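Protein RIF2 (Saccharomyces cerevisiae, PDB 4BJ1) takes part in transcriptional silencing and in telomere length regulation, interacts with RIF1 and the RAP1 C-terminus, and carries an AAA+ fold. Local coordinates at residues K12-A17 with F236-S240; Y229-I234 with P276-F281; S247-L251 with L297-R302. The contacts are given in a common frame with arbitrary orientation. Residues are numbered along the deposited sequence.

Contact 1: K12-A17 with F236-S240; sequences KFKSMA and FTFDS
This is a buried helix-against-loop contact, in which the N-terminal helix 10-26 packs on the link between helices 223-233 and 243-257 of the AAA+ lid. K12-A17 is alpha-helical throughout, with backbone hydrogen bonds from M16 N to K12 O (3.1 Å) and from A17 N to F13 O (2.7 Å). F236-S240 is irregular: F236 and F238 are extended (phi/psi -108/150 and -70/154), and D239 turns to positive phi (48/59). The CA atoms of A17 and F236 lie 6.9 Å apart, those of M16 and F238 7.1 Å, which sets the register. F238 (chi1 p) is the centrepiece, with the largest covered area, 91 Å². M16 CB stands 3.6 Å from the F238 ring centroid, 5° off the normal, a CH-pi contact; M16 SD, 3.5 Å from F238 CD1, adds a Met-aromatic contact. F13 (chi1 t) receives the edge of F238 on its face in an offset edge-to-face pair, centroids 5.2 Å apart and planes at 61°. F236 (chi1 m) offers its own face to A17 CA, 4.2 Å from the centroid. K12 NZ forms salt bridges with D239 OD2 (3.0 Å) and with D65 of the second subunit, its stronger partner. Apolar packing thus covers the rings, while the K12 charge offsets two close carboxylates, one of them across the subunit interface.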
ATOM      1  N   LYS A  12      13.738   5.401   0.220  1.00 70.71           N
ATOM      2  CA  LYS A  12      13.137   4.353   1.044  1.00 68.70           C
ATOM      3  C   LYS A  12      11.923   4.930   1.797  1.00 72.60           C
ATOM      4  O   LYS A  12      10.849   4.326   1.739  1.00 72.69           O
ATOM      5  CB  LYS A  12      14.161   3.718   2.006  1.00 70.75           C
ATOM      6  CG  LYS A  12      13.544   2.595   2.829  1.00 73.17           C
ATOM      7  CD  LYS A  12      14.580   1.653   3.454  1.00 84.33           C
ATOM      8  CE  LYS A  12      15.007   2.003   4.862  1.00 84.06           C
ATOM      9  NZ  LYS A  12      13.861   2.037   5.798  1.00 89.83           N
ATOM     10  N   PHE A  13      12.084   6.124   2.441  1.00 67.04           N
ATOM     11  CA  PHE A  13      11.040   6.835   3.167  1.00 63.18           C
ATOM     12  C   PHE A  13       9.940   7.219   2.201  1.00 68.20           C
ATOM     13  O   PHE A  13       8.787   6.866   2.435  1.00 67.91           O
ATOM     14  CB  PHE A  13      11.598   8.092   3.854  1.00 65.18           C
ATOM     15  CG  PHE A  13      10.577   8.763   4.730  1.00 65.88           C
ATOM     16  CD1 PHE A  13      10.345   8.312   6.024  1.00 69.64           C
ATOM     17  CD2 PHE A  13       9.764   9.781   4.230  1.00 68.21           C
ATOM     18  CE1 PHE A  13       9.328   8.881   6.811  1.00 70.20           C
ATOM     19  CE2 PHE A  13       8.751  10.352   5.019  1.00 69.92           C
ATOM     20  CZ  PHE A  13       8.550   9.909   6.307  1.00 68.12           C
ATOM     21  N   LYS A  14      10.294   7.940   1.110  1.00 64.63           N
ATOM     22  CA  LYS A  14       9.402   8.430   0.067  1.00 62.49           C
ATOM     23  C   LYS A  14       8.469   7.328  -0.390  1.00 66.48           C
ATOM     24  O   LYS A  14       7.253   7.503  -0.298  1.00 65.39           O
ATOM     25  CB  LYS A  14      10.226   8.972  -1.112  1.00 66.20           C
ATOM     26  CG  LYS A  14       9.407   9.573  -2.254  1.00 72.52           C
ATOM     27  CD  LYS A  14      10.276  10.510  -3.044  1.00 84.07           C
ATOM     28  CE  LYS A  14       9.734  10.815  -4.398  1.00 99.86           C
ATOM     29  NZ  LYS A  14      10.767  11.517  -5.189  1.00115.34           N
ATOM     30  N   SER A  15       9.035   6.182  -0.859  1.00 62.87           N
ATOM     31  CA  SER A  15       8.253   5.070  -1.379  1.00 61.39           C
ATOM     32  C   SER A  15       7.322   4.466  -0.310  1.00 64.27           C
ATOM     33  O   SER A  15       6.170   4.132  -0.616  1.00 61.83           O
ATOM     34  CB  SER A  15       9.172   4.014  -1.976  1.00 66.33           C
ATOM     35  OG  SER A  15       9.859   3.305  -0.959  1.00 76.33           O
ATOM     36  N   MET A  16       7.814   4.347   0.939  1.00 61.03           N
ATOM     37  CA  MET A  16       7.055   3.765   2.045  1.00 59.81           C
ATOM     38  C   MET A  16       5.950   4.705   2.520  1.00 64.03           C
ATOM     39  O   MET A  16       4.860   4.245   2.900  1.00 63.86           O
ATOM     40  CB  MET A  16       7.988   3.383   3.200  1.00 63.34           C
ATOM     41  CG  MET A  16       8.694   2.061   3.002  1.00 68.63           C
ATOM     42  SD  MET A  16       9.687   1.638   4.451  1.00 74.68           S
ATOM     43  CE  MET A  16      10.415   0.142   3.925  1.00 73.44           C
ATOM     44  N   ALA A  17       6.239   6.021   2.508  1.00 60.05           N
ATOM     45  CA  ALA A  17       5.307   7.069   2.899  1.00 58.70           C
ATOM     46  C   ALA A  17       4.206   7.123   1.846  1.00 64.07           C
ATOM     47  O   ALA A  17       3.032   7.161   2.202  1.00 65.03           O
ATOM     48  CB  ALA A  17       6.019   8.413   3.013  1.00 59.76           C
ATOM     49  N   PHE A 236       2.678   8.049   9.988  1.00 69.59           N
ATOM     50  CA  PHE A 236       3.167   6.800   9.433  1.00 67.38           C
ATOM     51  C   PHE A 236       3.663   5.844  10.502  1.00 72.51           C
ATOM     52  O   PHE A 236       4.153   6.269  11.557  1.00 74.24           O
ATOM     53  CB  PHE A 236       4.221   7.049   8.354  1.00 67.34           C
ATOM     54  CG  PHE A 236       3.785   7.960   7.227  1.00 66.25           C
ATOM     55  CD1 PHE A 236       2.530   7.815   6.635  1.00 67.49           C
ATOM     56  CD2 PHE A 236       4.642   8.939   6.729  1.00 66.59           C
ATOM     57  CE1 PHE A 236       2.127   8.663   5.596  1.00 66.66           C
ATOM     58  CE2 PHE A 236       4.245   9.776   5.687  1.00 67.63           C
ATOM     59  CZ  PHE A 236       2.989   9.633   5.130  1.00 65.26           C
ATOM     60  N   THR A 237       3.529   4.541  10.216  1.00 66.84           N
ATOM     61  CA  THR A 237       3.870   3.456  11.127  1.00 67.85           C
ATOM     62  C   THR A 237       4.959   2.495  10.645  1.00 70.91           C
ATOM     63  O   THR A 237       5.328   1.584  11.408  1.00 74.38           O
ATOM     64  CB  THR A 237       2.614   2.667  11.506  1.00 68.57           C
ATOM     65  OG1 THR A 237       2.181   1.894  10.387  1.00 64.03           O
ATOM     66  CG2 THR A 237       1.508   3.541  12.083  1.00 63.50           C
ATOM     67  N   PHE A 238       5.471   2.677   9.412  1.00 63.20           N
ATOM     68  CA  PHE A 238       6.536   1.805   8.884  1.00 63.35           C
ATOM     69  C   PHE A 238       7.857   2.071   9.638  1.00 72.91           C
ATOM     70  O   PHE A 238       8.013   3.179  10.139  1.00 73.87           O
ATOM     71  CB  PHE A 238       6.703   1.979   7.367  1.00 61.29           C
ATOM     72  CG  PHE A 238       7.041   3.374   6.928  1.00 59.80           C
ATOM     73  CD1 PHE A 238       8.365   3.808   6.887  1.00 62.75           C
ATOM     74  CD2 PHE A 238       6.041   4.252   6.523  1.00 58.30           C
ATOM     75  CE1 PHE A 238       8.680   5.107   6.481  1.00 62.61           C
ATOM     76  CE2 PHE A 238       6.357   5.524   6.060  1.00 60.57           C
ATOM     77  CZ  PHE A 238       7.675   5.958   6.069  1.00 60.15           C
ATOM     78  N   ASP A 239       8.798   1.101   9.715  1.00 72.80           N
ATOM     79  CA  ASP A 239      10.068   1.276  10.470  1.00 76.80           C
ATOM     80  C   ASP A 239       9.763   1.849  11.850  1.00 86.74           C
ATOM     81  O   ASP A 239      10.185   2.969  12.175  1.00 85.92           O
ATOM     82  CB  ASP A 239      11.131   2.150   9.750  1.00 77.90           C
ATOM     83  CG  ASP A 239      11.370   1.842   8.292  1.00 97.08           C
ATOM     84  OD1 ASP A 239      11.479   0.648   7.953  1.00100.62           O
ATOM     85  OD2 ASP A 239      11.466   2.810   7.481  1.00104.17           O
ATOM     86  N   SER A 240       8.938   1.121  12.629  1.00 88.15           N
ATOM     87  CA  SER A 240       8.597   1.588  13.963  1.00 90.70           C
ATOM     88  C   SER A 240       9.842   1.563  14.813  1.00 96.38           C
ATOM     89  O   SER A 240      10.650   0.636  14.688  1.00 96.35           O
ATOM     90  CB  SER A 240       7.473   0.764  14.574  1.00 96.84           C
ATOM     91  OG  SER A 240       6.261   1.134  13.930  1.00111.80           O
TER

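Contact 2: Y229-I234 with P276-F281; sequences YLKKMI and PFTYLF
Two helices of the AAA+ lid, 223-233 and 276-290, adjacent in space but separated by two others in sequence, pack here mainly through apolar side chains, with no hydrogen bond between the segments. Their short segments run nearly parallel: the angle between N-to-C directions is 27° (signed crossing angle -27°), with closest axis approach 10.6 Å. The closest CA pair is L230-F277, at 6.5 Å. Y229-K232 is helical, near the end of helix 223-233, and M233 N is hydrogen-bonded to Y229 O (3.1 Å); P276-F281 is the start of the second helix, with backbone hydrogen bonds from L280 N to P276 O (2.9 Å) and from F281 N to F277 O (2.8 Å). Y229 contributes its CB, 3.8 Å from F277 CZ at the ring edge, while its phenol leads away. L230 (m, t) lies over the F277 face, its CD2 3.7 Å from the ring centroid and 9° off the normal, a CH-pi contact; L230 CD1 also reaches P276 CB (3.9 Å). The next contributor is M233 (chi1 t, chi2 t). Its SD sits at the edge of the F277 ring (chi1 m), 3.8 Å from CD2, in a Met-aromatic contact, and its CE meets F281 CB at 3.6 Å. I234 is the last to take part. Helix 10-26 covers one flank, with L21 on M233, I234 and F281, and F267 of helix 262-272 packs on L230 and I234. L280 (t, p) inserts between L230 and I234: its CD2 lies 3.8 Å from L230 CD2, 3.9 Å from I234 CG2 and, closest of all, 3.4 Å from L230 O.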
ATOM      1  N   TYR A 229      -9.112  11.795  12.331  1.00 81.39           N
ATOM      2  CA  TYR A 229      -8.815  10.845  11.261  1.00 78.27           C
ATOM      3  C   TYR A 229      -7.959  11.419  10.151  1.00 79.15           C
ATOM      4  O   TYR A 229      -7.211  10.674   9.519  1.00 77.58           O
ATOM      5  CB  TYR A 229     -10.090  10.218  10.708  1.00 79.91           C
ATOM      6  CG  TYR A 229     -10.701   9.213  11.663  1.00 85.08           C
ATOM      7  CD1 TYR A 229      -9.962   8.129  12.136  1.00 87.04           C
ATOM      8  CD2 TYR A 229     -12.025   9.328  12.071  1.00 88.46           C
ATOM      9  CE1 TYR A 229     -10.515   7.206  13.025  1.00 90.32           C
ATOM     10  CE2 TYR A 229     -12.588   8.412  12.963  1.00 91.69           C
ATOM     11  CZ  TYR A 229     -11.834   7.346  13.427  1.00 99.76           C
ATOM     12  OH  TYR A 229     -12.399   6.426  14.274  1.00104.30           O
ATOM     13  N   LEU A 230      -8.037  12.732   9.915  1.00 75.27           N
ATOM     14  CA  LEU A 230      -7.204  13.382   8.901  1.00 72.63           C
ATOM     15  C   LEU A 230      -5.751  13.407   9.382  1.00 73.89           C
ATOM     16  O   LEU A 230      -4.841  13.229   8.579  1.00 71.75           O
ATOM     17  CB  LEU A 230      -7.685  14.812   8.637  1.00 74.15           C
ATOM     18  CG  LEU A 230      -8.949  14.987   7.818  1.00 78.81           C
ATOM     19  CD1 LEU A 230      -9.565  16.329   8.100  1.00 81.58           C
ATOM     20  CD2 LEU A 230      -8.675  14.825   6.326  1.00 78.87           C
ATOM     21  N   LYS A 231      -5.546  13.620  10.701  1.00 70.79           N
ATOM     22  CA  LYS A 231      -4.237  13.628  11.341  1.00 70.15           C
ATOM     23  C   LYS A 231      -3.660  12.216  11.265  1.00 72.43           C
ATOM     24  O   LYS A 231      -2.508  12.065  10.872  1.00 71.20           O
ATOM     25  CB  LYS A 231      -4.348  14.093  12.796  1.00 75.97           C
ATOM     26  CG  LYS A 231      -4.699  15.575  12.951  1.00 94.01           C
ATOM     27  CD  LYS A 231      -5.164  15.905  14.372  1.00102.29           C
ATOM     28  CE  LYS A 231      -5.884  17.229  14.498  1.00 98.52           C
ATOM     29  NZ  LYS A 231      -6.818  17.225  15.660  1.00102.07           N
ATOM     30  N   LYS A 232      -4.490  11.172  11.540  1.00 68.33           N
ATOM     31  CA  LYS A 232      -4.066   9.764  11.455  1.00 66.06           C
ATOM     32  C   LYS A 232      -3.535   9.428  10.071  1.00 68.99           C
ATOM     33  O   LYS A 232      -2.529   8.716   9.949  1.00 68.81           O
ATOM     34  CB  LYS A 232      -5.193   8.798  11.853  1.00 66.89           C
ATOM     35  CG  LYS A 232      -5.419   8.754  13.349  1.00 81.59           C
ATOM     36  CD  LYS A 232      -6.383   7.671  13.776  1.00 96.87           C
ATOM     37  CE  LYS A 232      -6.734   7.830  15.239  1.00116.41           C
ATOM     38  NZ  LYS A 232      -7.835   6.920  15.652  1.00128.09           N
ATOM     39  N   MET A 233      -4.191   9.995   9.035  1.00 64.95           N
ATOM     40  CA  MET A 233      -3.864   9.797   7.630  1.00 63.35           C
ATOM     41  C   MET A 233      -2.413  10.159   7.303  1.00 69.77           C
ATOM     42  O   MET A 233      -1.799   9.471   6.487  1.00 69.83           O
ATOM     43  CB  MET A 233      -4.851  10.565   6.729  1.00 65.07           C
ATOM     44  CG  MET A 233      -4.890  10.058   5.303  1.00 67.43           C
ATOM     45  SD  MET A 233      -5.946  11.071   4.234  1.00 72.99           S
ATOM     46  CE  MET A 233      -4.782  11.640   3.172  1.00 69.67           C
ATOM     47  N   ILE A 234      -1.867  11.226   7.927  1.00 66.58           N
ATOM     48  CA  ILE A 234      -0.509  11.673   7.633  1.00 65.59           C
ATOM     49  C   ILE A 234       0.511  11.214   8.718  1.00 73.76           C
ATOM     50  O   ILE A 234       1.661  11.651   8.721  1.00 73.57           O
ATOM     51  CB  ILE A 234      -0.481  13.180   7.336  1.00 68.21           C
ATOM     52  CG1 ILE A 234      -0.915  14.013   8.570  1.00 70.80           C
ATOM     53  CG2 ILE A 234      -1.333  13.469   6.090  1.00 66.00           C
ATOM     54  CD1 ILE A 234      -0.749  15.550   8.448  1.00 78.29           C
ATOM     55  N   PRO A 276     -12.400  16.898   2.643  1.00 77.71           N
ATOM     56  CA  PRO A 276     -11.070  17.101   3.255  1.00 76.10           C
ATOM     57  C   PRO A 276     -10.029  16.019   3.034  1.00 77.52           C
ATOM     58  O   PRO A 276      -8.855  16.363   2.939  1.00 76.92           O
ATOM     59  CB  PRO A 276     -11.370  17.253   4.748  1.00 79.28           C
ATOM     60  CG  PRO A 276     -12.693  16.606   4.940  1.00 84.67           C
ATOM     61  CD  PRO A 276     -13.455  16.880   3.675  1.00 80.71           C
ATOM     62  N   PHE A 277     -10.434  14.732   2.971  1.00 72.10           N
ATOM     63  CA  PHE A 277      -9.489  13.614   2.826  1.00 68.77           C
ATOM     64  C   PHE A 277      -8.743  13.659   1.497  1.00 69.58           C
ATOM     65  O   PHE A 277      -7.524  13.530   1.472  1.00 66.97           O
ATOM     66  CB  PHE A 277     -10.180  12.260   3.074  1.00 69.64           C
ATOM     67  CG  PHE A 277     -10.484  12.018   4.534  1.00 72.11           C
ATOM     68  CD1 PHE A 277     -11.647  12.503   5.109  1.00 76.89           C
ATOM     69  CD2 PHE A 277      -9.583  11.347   5.344  1.00 74.91           C
ATOM     70  CE1 PHE A 277     -11.916  12.302   6.468  1.00 79.32           C
ATOM     71  CE2 PHE A 277      -9.849  11.152   6.706  1.00 79.31           C
ATOM     72  CZ  PHE A 277     -11.023  11.620   7.255  1.00 78.68           C
ATOM     73  N   THR A 278      -9.477  13.946   0.424  1.00 66.54           N
ATOM     74  CA  THR A 278      -8.987  14.079  -0.940  1.00 65.47           C
ATOM     75  C   THR A 278      -8.111  15.320  -1.066  1.00 69.40           C
ATOM     76  O   THR A 278      -7.013  15.203  -1.609  1.00 68.26           O
ATOM     77  CB  THR A 278     -10.177  14.089  -1.889  1.00 73.65           C
ATOM     78  OG1 THR A 278     -10.877  12.851  -1.751  1.00 71.31           O
ATOM     79  CG2 THR A 278      -9.768  14.308  -3.321  1.00 71.82           C
ATOM     80  N   TYR A 279      -8.564  16.495  -0.540  1.00 67.16           N
ATOM     81  CA  TYR A 279      -7.770  17.730  -0.573  1.00 67.50           C
ATOM     82  C   TYR A 279      -6.431  17.496   0.167  1.00 70.51           C
ATOM     83  O   TYR A 279      -5.375  17.803  -0.388  1.00 71.11           O
ATOM     84  CB  TYR A 279      -8.560  18.952  -0.041  1.00 71.16           C
ATOM     85  CG  TYR A 279      -7.963  20.288  -0.440  1.00 74.49           C
ATOM     86  CD1 TYR A 279      -6.907  20.841   0.274  1.00 77.85           C
ATOM     87  CD2 TYR A 279      -8.461  21.007  -1.522  1.00 76.42           C
ATOM     88  CE1 TYR A 279      -6.311  22.042  -0.117  1.00 81.70           C
ATOM     89  CE2 TYR A 279      -7.906  22.239  -1.896  1.00 78.93           C
ATOM     90  CZ  TYR A 279      -6.818  22.747  -1.194  1.00 87.12           C
ATOM     91  OH  TYR A 279      -6.176  23.915  -1.550  1.00 85.94           O
ATOM     92  N   LEU A 280      -6.462  16.850   1.349  1.00 65.12           N
ATOM     93  CA  LEU A 280      -5.246  16.536   2.103  1.00 64.10           C
ATOM     94  C   LEU A 280      -4.347  15.502   1.392  1.00 69.09           C
ATOM     95  O   LEU A 280      -3.122  15.678   1.334  1.00 69.82           O
ATOM     96  CB  LEU A 280      -5.587  16.082   3.530  1.00 64.08           C
ATOM     97  CG  LEU A 280      -4.421  15.722   4.432  1.00 67.07           C
ATOM     98  CD1 LEU A 280      -3.573  16.935   4.754  1.00 67.22           C
ATOM     99  CD2 LEU A 280      -4.905  15.024   5.666  1.00 70.16           C
ATOM    100  N   PHE A 281      -4.958  14.433   0.856  1.00 63.47           N
ATOM    101  CA  PHE A 281      -4.257  13.388   0.126  1.00 60.18           C
ATOM    102  C   PHE A 281      -3.542  13.993  -1.083  1.00 64.14           C
ATOM    103  O   PHE A 281      -2.344  13.777  -1.246  1.00 64.66           O
ATOM    104  CB  PHE A 281      -5.245  12.283  -0.293  1.00 60.38           C
ATOM    105  CG  PHE A 281      -4.612  11.117  -0.998  1.00 59.86           C
ATOM    106  CD1 PHE A 281      -3.943  10.127  -0.279  1.00 60.96           C
ATOM    107  CD2 PHE A 281      -4.652  11.016  -2.390  1.00 60.17           C
ATOM    108  CE1 PHE A 281      -3.333   9.060  -0.939  1.00 59.63           C
ATOM    109  CE2 PHE A 281      -4.039   9.946  -3.049  1.00 60.32           C
ATOM    110  CZ  PHE A 281      -3.394   8.978  -2.321  1.00 57.37           C
TER

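Contact 3: S247-L251 with L297-R302; sequences SYNSL and LLDKIR
L251 (t, p) overlaps L298 and I301, its CD2 lying 3.6 Å from L298 CD2 and 4.0 Å from I301 CG2, and it has the largest area covered here, 105 Å². The contact joins helices 243-257 and 294-304 within the all-helical AAA+ lid. Their segments are almost parallel, with 7° between N-to-C directions and 11.1 Å at closest axis approach, so side chains bridge the gap. The backbones stay apart: Y248 and L298, the nearest CA pair, are 7.4 Å from each other. S247-L251 is regular helix, with a backbone hydrogen bond from L251 N to S247 O (3.1 Å). In L297-R302, I301 N is hydrogen-bonded to L297 O (3.1 Å) and R302 N to L298 O (3.0 Å), with a wider pi-type turn at 300-302. One turn before L251, Y248 (chi1 t) brings its ring to the second helix, with CE1 3.7 Å from I301 CD1 and CD1 4.3 Å from L297 CD2; the phenolic oxygen is hydrogen-bonded to the backbone oxygen of I234. L298 starts out sideways, but its m, t rotamer brings CD2 close to L251; the CA-to-CB bond of I301 points toward the other helix. Y284 and I287 of helix 276-290 also pack on I301. The outer margin is exposed and has no hydrogen bond across it: R302 NH1 makes a van der Waals approach of 3.4 Å to L251 CD1.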
ATOM      1  N   SER A 247      11.342  11.611  13.832  1.00 84.06           N
ATOM      2  CA  SER A 247      11.500  12.992  13.344  1.00 83.14           C
ATOM      3  C   SER A 247      10.268  13.396  12.551  1.00 84.57           C
ATOM      4  O   SER A 247       9.688  14.450  12.838  1.00 85.85           O
ATOM      5  CB  SER A 247      12.711  13.127  12.426  1.00 86.03           C
ATOM      6  OG  SER A 247      13.902  12.664  13.026  1.00104.31           O
ATOM      7  N   TYR A 248       9.870  12.563  11.554  1.00 75.98           N
ATOM      8  CA  TYR A 248       8.719  12.873  10.736  1.00 73.58           C
ATOM      9  C   TYR A 248       7.448  13.046  11.598  1.00 78.53           C
ATOM     10  O   TYR A 248       6.833  14.112  11.549  1.00 79.82           O
ATOM     11  CB  TYR A 248       8.520  11.862   9.567  1.00 72.08           C
ATOM     12  CG  TYR A 248       7.183  12.055   8.884  1.00 70.23           C
ATOM     13  CD1 TYR A 248       7.013  13.032   7.902  1.00 70.44           C
ATOM     14  CD2 TYR A 248       6.056  11.354   9.306  1.00 70.72           C
ATOM     15  CE1 TYR A 248       5.760  13.294   7.345  1.00 67.74           C
ATOM     16  CE2 TYR A 248       4.798  11.604   8.753  1.00 70.57           C
ATOM     17  CZ  TYR A 248       4.655  12.583   7.783  1.00 73.28           C
ATOM     18  OH  TYR A 248       3.417  12.862   7.277  1.00 69.46           O
ATOM     19  N   ASN A 249       7.085  12.034  12.399  1.00 74.03           N
ATOM     20  CA  ASN A 249       5.868  12.106  13.186  1.00 74.51           C
ATOM     21  C   ASN A 249       5.908  13.179  14.287  1.00 84.75           C
ATOM     22  O   ASN A 249       4.877  13.815  14.523  1.00 85.94           O
ATOM     23  CB  ASN A 249       5.462  10.749  13.725  1.00 67.79           C
ATOM     24  CG  ASN A 249       4.991   9.788  12.670  1.00 78.83           C
ATOM     25  OD1 ASN A 249       4.273  10.132  11.721  1.00 78.77           O
ATOM     26  ND2 ASN A 249       5.382   8.544  12.810  1.00 70.46           N
ATOM     27  N   SER A 250       7.071  13.431  14.913  1.00 84.21           N
ATOM     28  CA  SER A 250       7.145  14.488  15.925  1.00 87.44           C
ATOM     29  C   SER A 250       6.842  15.857  15.321  1.00 91.89           C
ATOM     30  O   SER A 250       6.065  16.610  15.913  1.00 93.37           O
ATOM     31  CB  SER A 250       8.499  14.506  16.615  1.00 93.32           C
ATOM     32  OG  SER A 250       8.648  13.297  17.338  1.00109.36           O
ATOM     33  N   LEU A 251       7.420  16.157  14.121  1.00 86.05           N
ATOM     34  CA  LEU A 251       7.231  17.423  13.410  1.00 84.55           C
ATOM     35  C   LEU A 251       5.768  17.621  13.119  1.00 84.57           C
ATOM     36  O   LEU A 251       5.242  18.687  13.428  1.00 86.04           O
ATOM     37  CB  LEU A 251       8.033  17.487  12.098  1.00 82.84           C
ATOM     38  CG  LEU A 251       7.901  18.822  11.350  1.00 88.50           C
ATOM     39  CD1 LEU A 251       8.848  19.853  11.899  1.00 92.13           C
ATOM     40  CD2 LEU A 251       8.096  18.659   9.872  1.00 89.41           C
ATOM     41  N   LEU A 297      11.412  17.741   2.571  1.00 74.16           N
ATOM     42  CA  LEU A 297      10.081  17.338   3.025  1.00 71.29           C
ATOM     43  C   LEU A 297       9.662  18.101   4.270  1.00 76.77           C
ATOM     44  O   LEU A 297       8.606  18.730   4.258  1.00 75.43           O
ATOM     45  CB  LEU A 297       9.974  15.812   3.224  1.00 69.35           C
ATOM     46  CG  LEU A 297       8.635  15.259   3.749  1.00 71.93           C
ATOM     47  CD1 LEU A 297       7.525  15.415   2.749  1.00 71.18           C
ATOM     48  CD2 LEU A 297       8.747  13.814   4.061  1.00 72.90           C
ATOM     49  N   LEU A 298      10.511  18.102   5.312  1.00 77.14           N
ATOM     50  CA  LEU A 298      10.238  18.786   6.586  1.00 79.26           C
ATOM     51  C   LEU A 298      10.032  20.279   6.398  1.00 83.16           C
ATOM     52  O   LEU A 298       9.154  20.864   7.034  1.00 83.42           O
ATOM     53  CB  LEU A 298      11.349  18.513   7.609  1.00 81.77           C
ATOM     54  CG  LEU A 298      11.698  17.040   7.905  1.00 86.93           C
ATOM     55  CD1 LEU A 298      12.937  16.952   8.721  1.00 88.92           C
ATOM     56  CD2 LEU A 298      10.560  16.304   8.615  1.00 90.93           C
ATOM     57  N   ASP A 299      10.807  20.876   5.475  1.00 79.93           N
ATOM     58  CA  ASP A 299      10.734  22.285   5.103  1.00 80.97           C
ATOM     59  C   ASP A 299       9.377  22.617   4.493  1.00 81.86           C
ATOM     60  O   ASP A 299       8.840  23.678   4.764  1.00 83.67           O
ATOM     61  CB  ASP A 299      11.863  22.623   4.122  1.00 84.22           C
ATOM     62  CG  ASP A 299      11.754  24.001   3.518  1.00106.97           C
ATOM     63  OD1 ASP A 299      12.237  24.958   4.151  1.00111.63           O
ATOM     64  OD2 ASP A 299      11.135  24.128   2.426  1.00115.58           O
ATOM     65  N   LYS A 300       8.835  21.731   3.655  1.00 74.81           N
ATOM     66  CA  LYS A 300       7.546  21.926   3.006  1.00 72.41           C
ATOM     67  C   LYS A 300       6.407  21.861   4.006  1.00 77.86           C
ATOM     68  O   LYS A 300       5.561  22.752   4.003  1.00 79.09           O
ATOM     69  CB  LYS A 300       7.372  20.948   1.856  1.00 70.88           C
ATOM     70  CG  LYS A 300       8.359  21.250   0.745  1.00 77.14           C
ATOM     71  CD  LYS A 300       8.140  20.398  -0.466  1.00 85.03           C
ATOM     72  CE  LYS A 300       9.230  20.604  -1.480  1.00 94.88           C
ATOM     73  NZ  LYS A 300       8.947  19.842  -2.719  1.00108.99           N
ATOM     74  N   ILE A 301       6.438  20.881   4.933  1.00 74.38           N
ATOM     75  CA  ILE A 301       5.425  20.726   5.996  1.00 74.66           C
ATOM     76  C   ILE A 301       5.400  21.969   6.945  1.00 80.93           C
ATOM     77  O   ILE A 301       4.333  22.484   7.322  1.00 81.18           O
ATOM     78  CB  ILE A 301       5.653  19.377   6.745  1.00 76.86           C
ATOM     79  CG1 ILE A 301       5.604  18.180   5.752  1.00 74.56           C
ATOM     80  CG2 ILE A 301       4.647  19.185   7.880  1.00 78.93           C
ATOM     81  CD1 ILE A 301       6.049  16.836   6.292  1.00 79.95           C
ATOM     82  N   ARG A 302       6.591  22.464   7.272  1.00 78.84           N
ATOM     83  CA  ARG A 302       6.788  23.599   8.160  1.00 81.32           C
ATOM     84  C   ARG A 302       6.457  24.947   7.480  1.00 87.90           C
ATOM     85  O   ARG A 302       5.727  25.772   8.053  1.00 89.34           O
ATOM     86  CB  ARG A 302       8.248  23.570   8.661  1.00 80.84           C
ATOM     87  CG  ARG A 302       8.497  24.037  10.107  1.00 98.07           C
ATOM     88  CD  ARG A 302       9.789  23.475  10.729  1.00108.31           C
ATOM     89  NE  ARG A 302      10.785  23.112   9.709  1.00118.20           N
ATOM     90  CZ  ARG A 302      11.661  22.115   9.812  1.00128.14           C
ATOM     91  NH1 ARG A 302      11.716  21.377  10.917  1.00110.65           N
ATOM     92  NH2 ARG A 302      12.497  21.854   8.814  1.00111.08           N
TER

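How the contacts relate
All three contacts belong to the helical lid end of the chain. Contacts 1 and 2 are buried and both touch the second subunit; contact 3 is partly buried and faces no other chain. Contact 1 mixes aromatic packing with a salt bridge, contact 2 is apolar with sulfur-aromatic and CH-pi character, and contact 3 is largely aliphatic. Helix 243-257 and the chain just before it connect them: the rings of F236 in contact 1 and Y248 in contact 3 are stacked, and F236 O accepts a probable hydrogen bond from N249 ND2 (2.9 Å). F13 CZ also packs 3.6 Å from Y248 CG. Contacts 1 and 2, centres about 17 Å apart, are separated in sequence by the single residue K235.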